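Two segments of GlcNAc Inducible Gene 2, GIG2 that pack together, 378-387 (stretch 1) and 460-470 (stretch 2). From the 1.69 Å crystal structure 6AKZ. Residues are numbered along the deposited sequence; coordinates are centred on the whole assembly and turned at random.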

# COMPACT_ATOMS: atom_id res chain seq x y z
N SER A 378 -2.02 5.32 -13.77
CA SER A 378 -0.71 4.76 -14.24
C SER A 378 -0.91 3.56 -15.04
O SER A 378 -1.99 2.93 -15.04
CB SER A 378 0.25 4.47 -13.03
OG SER A 378 -0.18 3.31 -12.35
N ILE A 379 0.10 3.19 -15.78
CA ILE A 379 -0.07 2.08 -16.78
C ILE A 379 -0.56 0.74 -16.19
O ILE A 379 -1.42 0.06 -16.79
CB ILE A 379 1.16 1.95 -17.67
CG1 ILE A 379 0.85 1.15 -18.91
CG2 ILE A 379 2.36 1.36 -16.97
CD1 ILE A 379 -0.09 1.89 -19.85
N THR A 380 -0.11 0.40 -14.98
CA THR A 380 -0.52 -0.89 -14.36
C THR A 380 -1.88 -0.75 -13.64
O THR A 380 -2.29 -1.70 -13.03
CB THR A 380 0.54 -1.50 -13.43
OG1 THR A 380 0.80 -0.64 -12.30
CG2 THR A 380 1.89 -1.75 -14.16
N ASN A 381 -2.47 0.47 -13.63
CA ASN A 381 -3.75 0.76 -13.04
C ASN A 381 -4.87 0.94 -14.08
O ASN A 381 -6.01 1.22 -13.71
CB ASN A 381 -3.68 1.95 -12.09
CG ASN A 381 -3.19 1.52 -10.72
OD1 ASN A 381 -3.42 0.35 -10.35
ND2 ASN A 381 -2.43 2.36 -10.02
N ILE A 382 -4.57 0.80 -15.35
CA ILE A 382 -5.65 0.93 -16.35
C ILE A 382 -6.65 -0.23 -16.18
O ILE A 382 -7.89 -0.03 -16.29
CB ILE A 382 -5.08 1.02 -17.76
CG1 ILE A 382 -4.18 2.25 -17.90
CG2 ILE A 382 -6.22 1.02 -18.75
CD1 ILE A 382 -4.86 3.58 -17.71
N GLN A 383 -6.17 -1.41 -15.83
CA GLN A 383 -7.15 -2.52 -15.60
C GLN A 383 -8.04 -2.26 -14.40
O GLN A 383 -9.21 -2.56 -14.42
CB GLN A 383 -6.41 -3.84 -15.41
CG GLN A 383 -5.79 -4.32 -16.68
CD GLN A 383 -6.76 -4.85 -17.73
OE1 GLN A 383 -8.01 -4.83 -17.57
NE2 GLN A 383 -6.19 -5.34 -18.83
N THR A 384 -7.49 -1.61 -13.40
CA THR A 384 -8.24 -1.21 -12.25
C THR A 384 -9.31 -0.18 -12.62
O THR A 384 -10.43 -0.34 -12.19
CB THR A 384 -7.31 -0.65 -11.11
OG1 THR A 384 -6.55 -1.74 -10.63
CG2 THR A 384 -8.09 -0.02 -9.98
N LEU A 385 -8.95 0.79 -13.45
CA LEU A 385 -9.85 1.85 -13.84
C LEU A 385 -11.10 1.11 -14.52
O LEU A 385 -12.22 1.45 -14.27
CB LEU A 385 -9.17 2.70 -14.87
CG LEU A 385 -9.96 3.84 -15.48
CD1 LEU A 385 -10.39 4.84 -14.48
CD2 LEU A 385 -9.09 4.44 -16.59
N LEU A 386 -10.81 0.12 -15.35
CA LEU A 386 -11.86 -0.60 -16.12
C LEU A 386 -12.69 -1.45 -15.20
O LEU A 386 -13.90 -1.57 -15.42
CB LEU A 386 -11.24 -1.47 -17.23
CG LEU A 386 -10.53 -0.69 -18.35
CD1 LEU A 386 -10.01 -1.61 -19.44
CD2 LEU A 386 -11.41 0.36 -18.98
N ASP A 387 -12.07 -2.09 -14.20
CA ASP A 387 -12.82 -2.87 -13.25
C ASP A 387 -13.74 -2.05 -12.38
O ASP A 387 -14.91 -2.44 -12.14
CB ASP A 387 -11.89 -3.76 -12.46
CG ASP A 387 -12.64 -4.77 -11.65
OD1 ASP A 387 -13.46 -5.55 -12.22
OD2 ASP A 387 -12.47 -4.74 -10.45
N SER A 460 -12.58 1.54 -25.94
CA SER A 460 -12.59 0.16 -26.43
C SER A 460 -13.04 -0.85 -25.41
O SER A 460 -13.44 -1.94 -25.78
CB SER A 460 -11.18 -0.25 -26.83
OG SER A 460 -10.65 0.69 -27.74
N SER A 461 -12.91 -0.53 -24.12
CA SER A 461 -13.35 -1.41 -23.06
C SER A 461 -12.35 -2.54 -22.74
O SER A 461 -12.66 -3.45 -21.96
CB SER A 461 -14.76 -1.98 -23.37
N GLY A 462 -11.14 -2.48 -23.29
CA GLY A 462 -10.13 -3.48 -23.00
C GLY A 462 -8.77 -2.79 -23.02
O GLY A 462 -8.63 -1.65 -23.47
N PHE A 463 -7.77 -3.51 -22.55
CA PHE A 463 -6.40 -3.01 -22.41
C PHE A 463 -5.47 -4.21 -22.28
O PHE A 463 -5.85 -5.22 -21.70
CB PHE A 463 -6.32 -2.21 -21.13
CG PHE A 463 -4.96 -1.65 -20.86
CD1 PHE A 463 -4.41 -0.71 -21.73
CD2 PHE A 463 -4.23 -2.05 -19.74
CE1 PHE A 463 -3.15 -0.20 -21.49
CE2 PHE A 463 -2.97 -1.56 -19.51
CZ PHE A 463 -2.42 -0.65 -20.40
N ASN A 464 -4.26 -4.09 -22.80
CA ASN A 464 -3.24 -5.05 -22.55
C ASN A 464 -1.95 -4.38 -22.10
O ASN A 464 -1.33 -3.63 -22.84
CB ASN A 464 -2.96 -5.88 -23.79
CG ASN A 464 -2.29 -7.17 -23.43
OD1 ASN A 464 -1.20 -7.18 -22.87
ND2 ASN A 464 -2.97 -8.27 -23.69
N VAL A 465 -1.54 -4.71 -20.89
CA VAL A 465 -0.44 -4.01 -20.25
C VAL A 465 0.94 -4.42 -20.77
O VAL A 465 1.85 -3.57 -20.79
CB VAL A 465 -0.49 -4.18 -18.71
CG1 VAL A 465 0.03 -5.58 -18.27
CG2 VAL A 465 0.25 -3.03 -18.00
N ASP A 466 1.09 -5.68 -21.21
CA ASP A 466 2.41 -6.31 -21.44
C ASP A 466 3.37 -5.55 -22.33
O ASP A 466 4.57 -5.53 -22.07
CB ASP A 466 2.24 -7.71 -22.05
CG ASP A 466 1.51 -8.66 -21.12
OD1 ASP A 466 1.77 -8.60 -19.90
OD2 ASP A 466 0.67 -9.45 -21.61
N LYS A 467 2.82 -4.97 -23.40
CA LYS A 467 3.55 -4.20 -24.37
C LYS A 467 4.37 -3.10 -23.69
O LYS A 467 5.57 -2.92 -23.98
CB LYS A 467 2.52 -3.62 -25.35
CG LYS A 467 3.02 -2.50 -26.25
CD LYS A 467 1.97 -2.14 -27.31
CE LYS A 467 1.09 -0.99 -26.87
NZ LYS A 467 0.10 -0.66 -27.91
N TYR A 468 3.72 -2.37 -22.78
CA TYR A 468 4.34 -1.24 -22.10
C TYR A 468 5.40 -1.72 -21.14
O TYR A 468 6.48 -1.15 -21.11
CB TYR A 468 3.28 -0.49 -21.29
CG TYR A 468 2.21 0.01 -22.16
CD1 TYR A 468 2.45 1.13 -22.91
CD2 TYR A 468 0.99 -0.70 -22.34
CE1 TYR A 468 1.49 1.62 -23.76
CE2 TYR A 468 0.02 -0.20 -23.22
CZ TYR A 468 0.31 0.97 -23.92
OH TYR A 468 -0.55 1.56 -24.79
N ILE A 469 5.11 -2.80 -20.41
CA ILE A 469 6.07 -3.39 -19.49
C ILE A 469 7.31 -3.89 -20.23
O ILE A 469 8.46 -3.52 -19.84
CB ILE A 469 5.53 -4.60 -18.66
CG1 ILE A 469 4.23 -4.25 -17.91
CG2 ILE A 469 6.63 -5.06 -17.69
CD1 ILE A 469 4.23 -2.90 -17.23
N HIS A 470 7.08 -4.71 -21.27
CA HIS A 470 8.17 -5.24 -22.10
C HIS A 470 9.04 -4.09 -22.65
O HIS A 470 10.23 -4.09 -22.48
CB HIS A 470 7.65 -6.22 -23.18
O HOH W 1 -3.27 -6.24 -18.87

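One methyl group of Ile 379 touches two aromatic rings, the face of one and the edge of the other. Its CD1 lies over a face of the Tyr 468 ring, 3.8 Å from the ring centroid and only 12° off the normal. The same CD1 meets Phe 463 at the ring edge, 3.5 Å from CZ. The CA-to-CB bond of Ile 379 points sideways, but the t, p rotamer brings the end of the side chain nearer to stretch 2. Its CG1 also packs against Tyr 468 CG at 3.7 Å.

Phe 463 has the largest area covered in the contact. Its CA-to-CB bond points toward stretch 1, and chi1 is t. Ile 382 covers one face of the ring: Ile 382 CG2 is 3.8 Å from the centroid and 19° off the normal. Both isoleucines thus make CH-pi contacts, each with a different ring. Leu 386 lies one helical turn beyond Ile 382, and its CD1 reaches Phe 463 CB at 4.1 Å. Leu 386 CD1 also lies 4.0 Å from Gly 462 C.

Val 465 extends the apolar contact. Its CG2 is 3.7 Å from Ile 379 O and 4.3 Å from Ile 379 CG1. Beside it, Thr 380 CG2 touches Ile 469 CD1 at 4.0 Å.

The polar part of the contact centres on the exposed Gln 383. Its m, m rotamer brings NE2 to 2.9 Å from Phe 463 O. A water accepts hydrogen bonds from Gln 383 NE2 and Val 465 N, both at 3.1 Å from its O atom. It therefore bridges a side chain of one stretch to the backbone of the other.

The CA-to-CB bond of Asn 464 points away from stretch 1. Its OD1 accepts a hydrogen bond from Asp 466 N at 3.2 Å, capping the helix that carries Tyr 468 and Ile 469.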